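PDB 5V8C: transcriptional regulator from Actinomyces oris, which probably acts, despite its name, as an LCP-family phosphotransferase that mediates glycosylation of a cell wall-anchored surface protein. Local coordinates for residues E21-G27 and V54-P60. Residues are numbered along the deposited sequence.
Sequences ETWLILG and VIALVRP
Regular antiparallel pairing is built from reciprocal backbone hydrogen bonds, here at three residue pairs. Ile25 N–Ala56 O is 2.8 Å and Ala56 N–Ile25 O 3.1 Å; Trp23 N–Val58 O is 3.2 Å and Val58 N–Trp23 O 3.0 Å; Gly27 N–Val54 O is 2.8 Å, whereas Val54 N–Gly27 O, 3.3 Å, is weak. At the Trp23-Val58 end of the ladder, chi1 m and chi2 71° of Trp23 let NE1 hydrogen-bond to Glu21 OE2 at 2.8 Å. Leu24-Leu57 and Leu26-Ile55 form the alternating non-hydrogen-bonded pairs; both strands are extended (phi/psi near -110/120° at Leu24 and Leu57), and the axes of 23-27 and 54-60 approach to 4.6 Å, their N-to-C directions 167° apart. They lie inside the mixed central sheet of the LCP domain, flanked by strands 111-115 and 65-70. On one face, Ile25 CD1 meets Val58 CG2 at 3.6 Å, and helix 233-248 packs over Trp23 and Val58; on the other, Ile55 CG2 lies 3.8 Å from both Leu24 CD1 and Leu26 CD2. Pro60 CG sits 3.4 Å from Glu21 OE2.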
loop_
_atom_site.group_PDB
_atom_site.type_symbol
_atom_site.label_atom_id
_atom_site.label_comp_id
_atom_site.label_asym_id
_atom_site.label_seq_id
_atom_site.Cartn_x
_atom_site.Cartn_y
_atom_site.Cartn_z
ATOM N N GLU A 21 -15.943 3.768 -5.422
ATOM C CA GLU A 21 -14.638 3.794 -6.073
ATOM C C GLU A 21 -13.574 3.223 -5.126
ATOM O O GLU A 21 -13.387 3.735 -4.016
ATOM C CB GLU A 21 -14.286 5.216 -6.525
ATOM C CG GLU A 21 -13.067 5.282 -7.426
ATOM C CD GLU A 21 -12.877 6.613 -8.125
ATOM O OE1 GLU A 21 -13.583 6.863 -9.130
ATOM O OE2 GLU A 21 -12.012 7.400 -7.679
ATOM N N THR A 22 -12.941 2.119 -5.529
ATOM C CA THR A 22 -11.887 1.528 -4.710
ATOM C C THR A 22 -10.650 1.221 -5.584
ATOM O O THR A 22 -10.698 0.408 -6.515
ATOM C CB THR A 22 -12.386 0.373 -3.812
ATOM O OG1 THR A 22 -11.319 -0.534 -3.524
ATOM C CG2 THR A 22 -13.588 -0.356 -4.372
ATOM N N TRP A 23 -9.580 1.982 -5.324
ATOM C CA TRP A 23 -8.286 1.894 -5.990
ATOM C C TRP A 23 -7.429 0.873 -5.267
ATOM O O TRP A 23 -7.405 0.840 -4.034
ATOM C CB TRP A 23 -7.577 3.264 -5.952
ATOM C CG TRP A 23 -8.224 4.313 -6.803
ATOM C CD1 TRP A 23 -9.411 4.944 -6.573
ATOM C CD2 TRP A 23 -7.704 4.867 -8.020
ATOM N NE1 TRP A 23 -9.672 5.846 -7.579
ATOM C CE2 TRP A 23 -8.646 5.812 -8.488
ATOM C CE3 TRP A 23 -6.526 4.663 -8.761
ATOM C CZ2 TRP A 23 -8.448 6.549 -9.662
ATOM C CZ3 TRP A 23 -6.369 5.337 -9.964
ATOM C CH2 TRP A 23 -7.324 6.264 -10.404
ATOM N N LEU A 24 -6.750 0.019 -6.026
ATOM C CA LEU A 24 -5.851 -0.951 -5.441
ATOM C C LEU A 24 -4.448 -0.495 -5.799
ATOM O O LEU A 24 -4.130 -0.329 -6.985
ATOM C CB LEU A 24 -6.141 -2.369 -5.962
ATOM C CG LEU A 24 -5.216 -3.497 -5.471
ATOM C CD1 LEU A 24 -5.179 -3.582 -3.937
ATOM C CD2 LEU A 24 -5.625 -4.831 -6.069
ATOM N N ILE A 25 -3.654 -0.169 -4.772
ATOM C CA ILE A 25 -2.274 0.271 -4.968
ATOM C C ILE A 25 -1.362 -0.862 -4.571
ATOM O O ILE A 25 -1.419 -1.318 -3.432
ATOM C CB ILE A 25 -1.923 1.597 -4.238
ATOM C CG1 ILE A 25 -2.926 2.726 -4.608
ATOM C CG2 ILE A 25 -0.471 1.997 -4.533
ATOM C CD1 ILE A 25 -2.472 4.161 -4.284
ATOM N N LEU A 26 -0.564 -1.357 -5.527
ATOM C CA LEU A 26 0.339 -2.467 -5.279
ATOM C C LEU A 26 1.806 -2.098 -5.452
ATOM O O LEU A 26 2.226 -1.706 -6.550
ATOM C CB LEU A 26 -0.006 -3.668 -6.170
ATOM C CG LEU A 26 -1.405 -4.250 -6.074
ATOM C CD1 LEU A 26 -1.603 -5.330 -7.131
ATOM C CD2 LEU A 26 -1.677 -4.818 -4.698
ATOM N N GLY A 27 2.565 -2.248 -4.366
ATOM C CA GLY A 27 4.017 -2.118 -4.345
ATOM C C GLY A 27 4.612 -3.457 -4.742
ATOM O O GLY A 27 4.368 -4.470 -4.088
ATOM N N VAL A 54 3.529 -4.211 -0.893
ATOM C CA VAL A 54 2.553 -3.244 -0.386
ATOM C C VAL A 54 1.209 -3.442 -1.085
ATOM O O VAL A 54 1.158 -3.531 -2.312
ATOM C CB VAL A 54 3.080 -1.798 -0.563
ATOM C CG1 VAL A 54 2.033 -0.770 -0.146
ATOM C CG2 VAL A 54 4.380 -1.589 0.212
ATOM N N ILE A 55 0.128 -3.536 -0.300
ATOM C CA ILE A 55 -1.241 -3.706 -0.794
ATOM C C ILE A 55 -2.105 -2.760 0.003
ATOM O O ILE A 55 -2.337 -3.002 1.186
ATOM C CB ILE A 55 -1.763 -5.160 -0.641
ATOM C CG1 ILE A 55 -0.788 -6.215 -1.202
ATOM C CG2 ILE A 55 -3.148 -5.311 -1.235
ATOM C CD1 ILE A 55 -0.033 -6.920 -0.143
ATOM N N ALA A 56 -2.571 -1.687 -0.632
ATOM C CA ALA A 56 -3.429 -0.699 0.013
ATOM C C ALA A 56 -4.649 -0.384 -0.847
ATOM O O ALA A 56 -4.554 -0.294 -2.077
ATOM C CB ALA A 56 -2.647 0.581 0.286
ATOM N N LEU A 57 -5.791 -0.189 -0.196
ATOM C CA LEU A 57 -6.980 0.209 -0.911
ATOM C C LEU A 57 -7.326 1.658 -0.567
ATOM O O LEU A 57 -7.409 2.013 0.611
ATOM C CB LEU A 57 -8.147 -0.784 -0.748
ATOM C CG LEU A 57 -8.741 -1.014 0.630
ATOM C CD1 LEU A 57 -9.954 -0.114 0.858
ATOM C CD2 LEU A 57 -9.144 -2.468 0.806
ATOM N N VAL A 58 -7.359 2.524 -1.595
ATOM C CA VAL A 58 -7.624 3.951 -1.428
ATOM C C VAL A 58 -9.081 4.196 -1.711
ATOM O O VAL A 58 -9.549 3.898 -2.812
ATOM C CB VAL A 58 -6.683 4.819 -2.295
ATOM C CG1 VAL A 58 -6.934 6.299 -2.059
ATOM C CG2 VAL A 58 -5.226 4.472 -2.014
ATOM N N ARG A 59 -9.820 4.672 -0.704
ATOM C CA ARG A 59 -11.262 4.838 -0.844
ATOM C C ARG A 59 -11.750 6.311 -0.853
ATOM O O ARG A 59 -12.110 6.850 0.199
ATOM C CB ARG A 59 -11.992 4.011 0.220
ATOM C CG ARG A 59 -13.171 3.240 -0.332
ATOM C CD ARG A 59 -13.867 2.445 0.757
ATOM N NE ARG A 59 -15.313 2.366 0.546
ATOM C CZ ARG A 59 -16.183 3.247 1.028
ATOM N NH1 ARG A 59 -15.762 4.288 1.737
ATOM N NH2 ARG A 59 -17.480 3.099 0.801
ATOM N N PRO A 60 -11.855 6.948 -2.044
ATOM C CA PRO A 60 -12.434 8.306 -2.089
ATOM C C PRO A 60 -13.955 8.269 -1.905
ATOM O O PRO A 60 -14.618 7.400 -2.463
ATOM C CB PRO A 60 -12.014 8.839 -3.464
ATOM C CG PRO A 60 -11.796 7.627 -4.302
ATOM C CD PRO A 60 -11.524 6.448 -3.395
#